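Local coordinates for minor capsid protein (Enterobacteria phage PRD1, PDB 1YQ5) that forms, as a homotrimer together with P31 and P2, the spike complexes at the five-fold vertices of the capsid and is essential for infectivity, at the interface of chains A and B. Residues are numbered along the deposited sequence; one frame, centred on the assembly and turned at random. Chains: chain A/B, Minor capsid protein.

The interface of chains A and B. Residues chain A 62, 64, 104, 141; chain B 62, 105-106.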
loop_
_atom_site.group_PDB
_atom_site.type_symbol
_atom_site.label_atom_id
_atom_site.label_comp_id
_atom_site.label_asym_id
_atom_site.label_seq_id
_atom_site.Cartn_x
_atom_site.Cartn_y
_atom_site.Cartn_z
ATOM N N GLN A 62 -3.782 9.677 -1.589
ATOM C CA GLN A 62 -3.695 8.245 -1.332
ATOM C C GLN A 62 -4.160 7.604 -2.631
ATOM O O GLN A 62 -5.258 7.885 -3.116
ATOM C CB GLN A 62 -4.613 7.831 -0.182
ATOM C CG GLN A 62 -4.675 6.321 0.049
ATOM C CD GLN A 62 -3.303 5.682 0.215
ATOM O OE1 GLN A 62 -2.494 6.121 1.035
ATOM N NE2 GLN A 62 -3.037 4.634 -0.564
ATOM N N THR A 64 -4.369 3.896 -5.079
ATOM C CA THR A 64 -4.320 2.445 -5.158
ATOM C C THR A 64 -4.742 1.973 -6.538
ATOM O O THR A 64 -5.710 2.472 -7.108
ATOM C CB THR A 64 -5.262 1.762 -4.134
ATOM O OG1 THR A 64 -4.779 1.983 -2.804
ATOM C CG2 THR A 64 -5.336 0.253 -4.398
ATOM N N SER A 104 -0.086 0.599 -3.864
ATOM C CA SER A 104 -0.759 1.636 -3.099
ATOM C C SER A 104 0.276 2.649 -2.674
ATOM O O SER A 104 1.379 2.285 -2.265
ATOM C CB SER A 104 -1.453 1.042 -1.878
ATOM O OG SER A 104 -2.565 0.268 -2.287
ATOM N N ALA A 141 -7.566 9.607 -3.670
ATOM C CA ALA A 141 -8.264 10.500 -2.759
ATOM C C ALA A 141 -7.296 11.523 -2.191
ATOM O O ALA A 141 -6.181 11.183 -1.796
ATOM C CB ALA A 141 -8.908 9.706 -1.624
ATOM N N GLN B 62 -9.515 2.411 3.758
ATOM C CA GLN B 62 -8.078 2.193 3.653
ATOM C C GLN B 62 -7.834 0.922 4.452
ATOM O O GLN B 62 -8.194 0.837 5.628
ATOM C CB GLN B 62 -7.295 3.357 4.261
ATOM C CG GLN B 62 -5.783 3.129 4.310
ATOM C CD GLN B 62 -5.191 2.743 2.961
ATOM O OE1 GLN B 62 -5.402 3.427 1.957
ATOM N NE2 GLN B 62 -4.439 1.644 2.935
ATOM N N LEU B 105 -4.557 -1.324 0.668
ATOM C CA LEU B 105 -5.533 -0.945 -0.337
ATOM C C LEU B 105 -6.468 0.182 0.074
ATOM O O LEU B 105 -6.860 0.286 1.234
ATOM C CB LEU B 105 -6.406 -2.160 -0.663
ATOM C CG LEU B 105 -5.729 -3.478 -1.026
ATOM C CD1 LEU B 105 -6.533 -4.645 -0.461
ATOM C CD2 LEU B 105 -5.602 -3.580 -2.535
ATOM N N LEU B 106 -6.811 1.021 -0.895
ATOM C CA LEU B 106 -7.785 2.087 -0.700
ATOM C C LEU B 106 -8.836 1.657 -1.715
ATOM O O LEU B 106 -8.574 1.659 -2.914
ATOM C CB LEU B 106 -7.235 3.464 -1.087
ATOM C CG LEU B 106 -8.329 4.546 -1.141
ATOM C CD1 LEU B 106 -8.996 4.655 0.216
ATOM C CD2 LEU B 106 -7.744 5.893 -1.557
#
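A:Thr64 meets B:Leu106 with its hydroxyl because OG1 stands beside the backbone N and opposite the carbonyl carbon (chi1 -68°), while B:Leu106 swings CG anti to its own backbone N and sends its branched end toward A:Gln62 and A:Ala141. The backbone amide N of B:Leu106 donates a hydrogen bond of 2.9 Å to A:Thr64 OG1, noticeably bent at 133° at the hydrogen. From a different side, at roughly a right angle to that bond, A:Ser104 OG on strand 100-109 of the same chain shares a hydrogen bond of 2.8 Å with A:Thr64 OG1; which hydroxyl donates is not settled. A:Thr64 OG1 is thus gripped from both chains, and A:Ser104 probably helps to hold the hydroxyl in place for the amide of B:Leu106. A:Ser104 itself barely touches the partner, its OG passing the backbone of B:Leu105.

The leucine and A:Gln62 side chains run antiparallel, side by side. B:Leu106 methyl CD2 lies 3.5 Å from A:Gln62 CG, the aliphatic part of the glutamine, and reaches the methyl CB of A:Ala141 at 4.0 Å. Strands 59-68 and 135-142 of chain A therefore both supply apolar surface to this one branch. A:Thr64 CB rests against B:Leu106 CB at 4.0 Å.

Next to this packing the two copies of Gln62 meet, each side chain kinked at its second torsion and the two roughly perpendicular. B:Gln62 lowers its amide oxygen OE1 onto the flat face of the A:Gln62 amide, over the carbonyl carbon CD at 3.5 Å. Its own amide is steeply tilted to that face, the planes 60° apart, and not stacked on it. Sitting above the plane, the oxygen does not meet an in-plane N-H of A:Gln62 NE2, so this is a packing contact and not a hydrogen bond. The same residue is used differently by the two chains, as expected around a trimer axis rather than a two-fold. Strands of two neighbouring jelly-roll domains, the C-terminal part of P5, meet here, and the patch probably helps to hold together the P5 homotrimer, which forms the vertex spike complexes with P31 and P2.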